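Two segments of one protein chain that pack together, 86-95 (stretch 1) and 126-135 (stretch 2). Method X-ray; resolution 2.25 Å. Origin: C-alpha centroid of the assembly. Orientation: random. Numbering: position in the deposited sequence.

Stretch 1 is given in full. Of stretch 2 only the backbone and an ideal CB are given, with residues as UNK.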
ATOM      1  N   ASN A  86      11.834   8.389   3.845  1.00 30.39           N
ATOM      2  CA  ASN A  86      10.495   8.327   4.426  1.00 29.90           C
ATOM      3  C   ASN A  86      10.310   8.933   5.809  1.00 28.95           C
ATOM      4  O   ASN A  86       9.179   9.106   6.256  1.00 26.84           O
ATOM      5  CB  ASN A  86      10.048   6.858   4.513  1.00 31.85           C
ATOM      6  CG  ASN A  86       9.662   6.281   3.172  1.00 34.75           C
ATOM      7  OD1 ASN A  86       8.559   6.523   2.681  1.00 37.99           O
ATOM      8  ND2 ASN A  86      10.571   5.522   2.562  1.00 34.34           N
ATOM      9  N   ILE A  87      11.399   9.244   6.501  1.00 28.35           N
ATOM     10  CA  ILE A  87      11.261   9.761   7.852  1.00 29.50           C
ATOM     11  C   ILE A  87      10.517  11.088   7.987  1.00 30.80           C
ATOM     12  O   ILE A  87       9.768  11.271   8.946  1.00 30.05           O
ATOM     13  CB  ILE A  87      12.628   9.833   8.566  1.00 29.10           C
ATOM     14  CG1 ILE A  87      12.404  10.180  10.041  1.00 31.07           C
ATOM     15  CG2 ILE A  87      13.535  10.817   7.869  1.00 29.32           C
ATOM     16  CD1 ILE A  87      13.606   9.933  10.912  1.00 33.18           C
ATOM     17  N   VAL A  88      10.698  12.003   7.035  1.00 32.19           N
ATOM     18  CA  VAL A  88       9.998  13.285   7.092  1.00 30.98           C
ATOM     19  C   VAL A  88       8.506  13.059   6.870  1.00 32.63           C
ATOM     20  O   VAL A  88       7.673  13.550   7.626  1.00 32.55           O
ATOM     21  CB  VAL A  88      10.530  14.278   6.035  1.00 30.82           C
ATOM     22  CG1 VAL A  88       9.694  15.555   6.058  1.00 28.42           C
ATOM     23  CG2 VAL A  88      11.993  14.614   6.318  1.00 28.19           C
ATOM     24  N   SER A  89       8.174  12.309   5.829  1.00 33.93           N
ATOM     25  CA  SER A  89       6.781  12.002   5.524  1.00 35.31           C
ATOM     26  C   SER A  89       6.140  11.315   6.722  1.00 35.68           C
ATOM     27  O   SER A  89       4.972  11.546   7.041  1.00 36.41           O
ATOM     28  CB  SER A  89       6.708  11.073   4.313  1.00 36.76           C
ATOM     29  OG  SER A  89       7.555  11.551   3.286  1.00 40.13           O
ATOM     30  N   PHE A  90       6.918  10.459   7.376  1.00 35.07           N
ATOM     31  CA  PHE A  90       6.450   9.731   8.545  1.00 33.26           C
ATOM     32  C   PHE A  90       6.138  10.704   9.685  1.00 32.98           C
ATOM     33  O   PHE A  90       5.037  10.716  10.217  1.00 31.64           O
ATOM     34  CB  PHE A  90       7.515   8.738   9.005  1.00 33.47           C
ATOM     35  CG  PHE A  90       7.024   7.761  10.024  1.00 32.68           C
ATOM     36  CD1 PHE A  90       6.271   6.655   9.641  1.00 34.20           C
ATOM     37  CD2 PHE A  90       7.304   7.947  11.370  1.00 33.41           C
ATOM     38  CE1 PHE A  90       5.802   5.742  10.597  1.00 35.39           C
ATOM     39  CE2 PHE A  90       6.841   7.044  12.330  1.00 33.47           C
ATOM     40  CZ  PHE A  90       6.090   5.941  11.944  1.00 33.09           C
ATOM     41  N   SER A  91       7.120  11.511  10.071  1.00 33.40           N
ATOM     42  CA  SER A  91       6.909  12.468  11.146  1.00 34.32           C
ATOM     43  C   SER A  91       5.689  13.334  10.860  1.00 35.99           C
ATOM     44  O   SER A  91       4.874  13.583  11.745  1.00 35.83           O
ATOM     45  CB  SER A  91       8.140  13.350  11.324  1.00 30.77           C
ATOM     46  OG  SER A  91       8.448  14.036  10.127  1.00 31.44           O
ATOM     47  N   GLN A  92       5.549  13.773   9.615  1.00 37.99           N
ATOM     48  CA  GLN A  92       4.417  14.614   9.233  1.00 41.27           C
ATOM     49  C   GLN A  92       3.049  13.994   9.487  1.00 40.36           C
ATOM     50  O   GLN A  92       2.045  14.703   9.583  1.00 41.96           O
ATOM     51  CB  GLN A  92       4.549  15.042   7.777  1.00 42.94           C
ATOM     52  CG  GLN A  92       5.171  16.412   7.684  1.00 48.65           C
ATOM     53  CD  GLN A  92       5.832  16.671   6.366  1.00 50.85           C
ATOM     54  OE1 GLN A  92       5.234  16.478   5.308  1.00 53.66           O
ATOM     55  NE2 GLN A  92       7.077  17.122   6.415  1.00 50.85           N
ATOM     56  N   LEU A  93       3.007  12.675   9.598  1.00 39.31           N
ATOM     57  CA  LEU A  93       1.757  11.996   9.893  1.00 39.19           C
ATOM     58  C   LEU A  93       1.375  12.347  11.323  1.00 39.06           C
ATOM     59  O   LEU A  93       0.259  12.093  11.754  1.00 39.99           O
ATOM     60  CB  LEU A  93       1.919  10.479   9.779  1.00 37.10           C
ATOM     61  CG  LEU A  93       2.317   9.899   8.422  1.00 37.16           C
ATOM     62  CD1 LEU A  93       2.457   8.392   8.563  1.00 34.38           C
ATOM     63  CD2 LEU A  93       1.257  10.245   7.372  1.00 36.27           C
ATOM     64  N   PHE A  94       2.320  12.922  12.058  1.00 41.89           N
ATOM     65  CA  PHE A  94       2.096  13.304  13.451  1.00 44.37           C
ATOM     66  C   PHE A  94       1.816  14.795  13.642  1.00 46.11           C
ATOM     67  O   PHE A  94       1.632  15.246  14.768  1.00 45.55           O
ATOM     68  CB  PHE A  94       3.300  12.919  14.322  1.00 42.17           C
ATOM     69  CG  PHE A  94       3.528  11.438  14.431  1.00 41.62           C
ATOM     70  CD1 PHE A  94       4.307  10.765  13.490  1.00 40.64           C
ATOM     71  CD2 PHE A  94       2.986  10.719  15.489  1.00 39.75           C
ATOM     72  CE1 PHE A  94       4.544   9.400  13.607  1.00 39.26           C
ATOM     73  CE2 PHE A  94       3.213   9.359  15.617  1.00 37.86           C
ATOM     74  CZ  PHE A  94       3.996   8.697  14.674  1.00 39.74           C
ATOM     75  N   ARG A  95       1.795  15.560  12.555  1.00 49.01           N
ATOM     76  CA  ARG A  95       1.522  16.990  12.660  1.00 52.54           C
ATOM     77  C   ARG A  95       0.186  17.306  13.344  1.00 53.54           C
ATOM     78  O   ARG A  95       0.105  18.224  14.158  1.00 53.50           O
ATOM     79  CB  ARG A  95       1.579  17.653  11.281  1.00 54.69           C
ATOM     80  CG  ARG A  95       2.999  17.724  10.715  1.00 58.47           C
ATOM     81  CD  ARG A  95       3.171  18.838   9.689  1.00 61.19           C
ATOM     82  NE  ARG A  95       4.573  18.982   9.301  1.00 64.41           N
ATOM     83  CZ  ARG A  95       5.087  20.067   8.723  1.00 65.66           C
ATOM     84  NH1 ARG A  95       4.318  21.121   8.460  1.00 66.28           N
ATOM     85  NH2 ARG A  95       6.375  20.103   8.401  1.00 65.00           N
ATOM     86  N   UNK A 126      10.496   5.287  21.043  1.00 31.45           N
ATOM     87  CA  UNK A 126       9.436   4.345  20.704  1.00 31.41           C
ATOM     88  C   UNK A 126       8.944   4.421  19.255  1.00 31.53           C
ATOM     89  O   UNK A 126       8.766   3.383  18.609  1.00 30.13           O
ATOM     90  CB  UNK A 126       8.250   4.574  21.643  1.00 31.41           C
ATOM     91  N   UNK A 127       8.742   5.641  18.756  1.00 32.00           N
ATOM     92  CA  UNK A 127       8.284   5.866  17.387  1.00 32.44           C
ATOM     93  C   UNK A 127       9.400   5.481  16.416  1.00 32.88           C
ATOM     94  O   UNK A 127       9.152   4.844  15.393  1.00 34.57           O
ATOM     95  CB  UNK A 127       7.863   7.323  17.182  1.00 32.44           C
ATOM     96  N   UNK A 128      10.625   5.881  16.748  1.00 32.13           N
ATOM     97  CA  UNK A 128      11.764   5.560  15.913  1.00 32.79           C
ATOM     98  C   UNK A 128      11.985   4.064  15.905  1.00 32.61           C
ATOM     99  O   UNK A 128      12.295   3.469  14.875  1.00 34.97           O
ATOM    100  CB  UNK A 128      13.019   6.290  16.395  1.00 32.79           C
ATOM    101  N   UNK A 129      11.809   3.449  17.068  1.00 33.27           N
ATOM    102  CA  UNK A 129      11.984   2.015  17.175  1.00 30.19           C
ATOM    103  C   UNK A 129      11.024   1.308  16.250  1.00 29.43           C
ATOM    104  O   UNK A 129      11.419   0.419  15.494  1.00 28.31           O
ATOM    105  CB  UNK A 129      11.784   1.546  18.618  1.00 30.19           C
ATOM    106  N   UNK A 130       9.755   1.705  16.309  1.00 28.31           N
ATOM    107  CA  UNK A 130       8.737   1.101  15.463  1.00 28.99           C
ATOM    108  C   UNK A 130       9.071   1.308  13.985  1.00 29.13           C
ATOM    109  O   UNK A 130       8.897   0.409  13.171  1.00 29.97           O
ATOM    110  CB  UNK A 130       7.360   1.686  15.786  1.00 28.99           C
ATOM    111  N   UNK A 131       9.562   2.493  13.652  1.00 29.34           N
ATOM    112  CA  UNK A 131       9.925   2.799  12.282  1.00 30.58           C
ATOM    113  C   UNK A 131      11.132   1.965  11.819  1.00 30.25           C
ATOM    114  O   UNK A 131      11.164   1.488  10.678  1.00 30.42           O
ATOM    115  CB  UNK A 131      10.228   4.293  12.145  1.00 30.58           C
ATOM    116  N   UNK A 132      12.116   1.791  12.700  1.00 28.89           N
ATOM    117  CA  UNK A 132      13.284   0.999  12.356  1.00 26.27           C
ATOM    118  C   UNK A 132      12.842  -0.431  12.116  1.00 28.80           C
ATOM    119  O   UNK A 132      13.389  -1.148  11.271  1.00 28.21           O
ATOM    120  CB  UNK A 132      14.348   1.069  13.453  1.00 26.27           C
ATOM    121  N   UNK A 133      11.830  -0.848  12.866  1.00 27.67           N
ATOM    122  CA  UNK A 133      11.300  -2.182  12.712  1.00 29.24           C
ATOM    123  C   UNK A 133      10.638  -2.304  11.341  1.00 28.72           C
ATOM    124  O   UNK A 133      10.813  -3.301  10.647  1.00 28.02           O
ATOM    125  CB  UNK A 133      10.311  -2.507  13.833  1.00 29.24           C
ATOM    126  N   UNK A 134       9.862  -1.287  10.966  1.00 27.90           N
ATOM    127  CA  UNK A 134       9.187  -1.265   9.674  1.00 27.10           C
ATOM    128  C   UNK A 134      10.213  -1.352   8.548  1.00 27.51           C
ATOM    129  O   UNK A 134       9.976  -2.018   7.548  1.00 25.89           O
ATOM    130  CB  UNK A 134       8.336  -0.001   9.529  1.00 27.10           C
ATOM    131  N   UNK A 135      11.361  -0.701   8.739  1.00 27.27           N
ATOM    132  CA  UNK A 135      12.427  -0.701   7.742  1.00 27.81           C
ATOM    133  C   UNK A 135      12.973  -2.089   7.371  1.00 29.10           C
ATOM    134  O   UNK A 135      13.527  -2.272   6.284  1.00 30.63           O
ATOM    135  CB  UNK A 135      13.580   0.164   8.255  1.00 27.81           C
TER

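Stretch 1 offers an almost wholly apolar surface: the rings of Phe 90 and Phe 94 and the aliphatic side chain of Ile 87. Stretch 2 is helical, and its axis crosses that of the helix of stretch 1 at 132° with a closest approach of 12.1 Å, a distance spanned here by aromatic and aliphatic side chains.

Position 126 has nothing of stretch 1 within 5.5 Å of its ideal CB, so this contact sets no demand and any helix-tolerant residue would do. It is Gln 126, whose NE2 is hydrogen-bonded elsewhere in the structure.

At 127 the CA-to-CB bond points toward stretch 1. The ideal CB of 127 lies 4.8 Å from Phe 94 CZ and 5.0 Å from Phe 90 CE2, with two aromatic rings ahead of it, neither offering a polar partner. A medium aliphatic side chain fits: valine, isoleucine, leucine or methionine. The residue is Ile 127, with chi1 m. Ile 127 CG2 comes 3.5 Å from Phe 90 CE2, at the edge of that ring and near its plane, and 3.8 Å from Phe 94 CZ, so a single methyl serves both phenylalanines.

Position 128 points away and 129 is out of reach; with ordinary helical angles, neither backbone calls for glycine. Many residues would suit this contact, yet the sequence has Gly 128 and Gly 129.

Position 130 points toward stretch 1, but its ideal CB finds no atom within 5.5 Å, so the choice is loose. Leu 130 comes nearest at its CB, 5.9 Å from Phe 90 CZ, and makes no contact.

Position 131 is the most tightly specified. It points toward stretch 1, the CA of 131 is 8.4 Å from the CA of Ile 87, and the ideal CB of 131 is 4.4 Å from Phe 90 CE2. A branched or flexible apolar chain could reach both; leucine, isoleucine or methionine are candidates. The residue is Leu 131, chi1 t and chi2 p. Leu 131 CD1 sits over one face of the Phe 90 ring, 3.9 Å from its centroid in a CH-pi contact; Leu 131 CD2 also lies near the ring, 4.1 Å from Phe 90 CD2, and reaches Ile 87 CG1 at 4.2 Å.

Positions 132 and 133 are out of reach, leaving small, large or polar residues equally acceptable here. They are Gly 132 and Tyr 133.

Position 134 points toward stretch 1 from farther off, so a contact needs length, as in leucine or methionine. Leu 134 brings CD1 to 4.4 Å from Phe 90 CE1, a modest addition to the ring's surroundings.

Position 135 is out of reach and unconstrained; Ala 135 occupies it.

The rule is apolar fit around Phe 90, with no hydrogen bond across the stretches.

Stretch 2 126-135: QIGGLLGYLA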
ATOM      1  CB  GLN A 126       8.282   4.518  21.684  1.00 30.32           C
ATOM      2  CG  GLN A 126       8.705   4.239  23.118  1.00 33.36           C
ATOM      3  CD  GLN A 126       7.615   4.557  24.130  1.00 35.10           C
ATOM      4  OE1 GLN A 126       6.770   3.716  24.436  1.00 34.20           O
ATOM      5  NE2 GLN A 126       7.624   5.783  24.640  1.00 34.32           N
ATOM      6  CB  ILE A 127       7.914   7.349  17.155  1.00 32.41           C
ATOM      7  CG1 ILE A 127       6.812   7.772  18.134  1.00 33.12           C
ATOM      8  CG2 ILE A 127       7.460   7.555  15.711  1.00 33.32           C
ATOM      9  CD1 ILE A 127       6.470   9.252  18.077  1.00 32.04           C
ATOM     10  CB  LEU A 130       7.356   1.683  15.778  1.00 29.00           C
ATOM     11  CG  LEU A 130       6.796   1.316  17.162  1.00 30.13           C
ATOM     12  CD1 LEU A 130       5.537   2.118  17.434  1.00 30.07           C
ATOM     13  CD2 LEU A 130       6.500  -0.178  17.221  1.00 29.28           C
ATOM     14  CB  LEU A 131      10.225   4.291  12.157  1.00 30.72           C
ATOM     15  CG  LEU A 131      10.644   4.798  10.779  1.00 30.45           C
ATOM     16  CD1 LEU A 131       9.515   4.571   9.757  1.00 29.10           C
ATOM     17  CD2 LEU A 131      10.986   6.273  10.894  1.00 30.92           C
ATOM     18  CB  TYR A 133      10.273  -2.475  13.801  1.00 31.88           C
ATOM     19  CG  TYR A 133       9.671  -3.842  13.659  1.00 32.25           C
ATOM     20  CD1 TYR A 133      10.414  -4.984  13.956  1.00 34.45           C
ATOM     21  CD2 TYR A 133       8.380  -4.003  13.164  1.00 32.61           C
ATOM     22  CE1 TYR A 133       9.886  -6.255  13.759  1.00 34.67           C
ATOM     23  CE2 TYR A 133       7.842  -5.265  12.960  1.00 33.79           C
ATOM     24  CZ  TYR A 133       8.600  -6.390  13.259  1.00 36.31           C
ATOM     25  OH  TYR A 133       8.088  -7.652  13.043  1.00 38.96           O
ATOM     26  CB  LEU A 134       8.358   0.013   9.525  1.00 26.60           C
ATOM     27  CG  LEU A 134       7.035   0.063  10.299  1.00 27.89           C
ATOM     28  CD1 LEU A 134       6.406   1.435  10.126  1.00 27.23           C
ATOM     29  CD2 LEU A 134       6.077  -1.044   9.810  1.00 27.82           C
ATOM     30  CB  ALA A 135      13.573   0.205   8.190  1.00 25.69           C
TER
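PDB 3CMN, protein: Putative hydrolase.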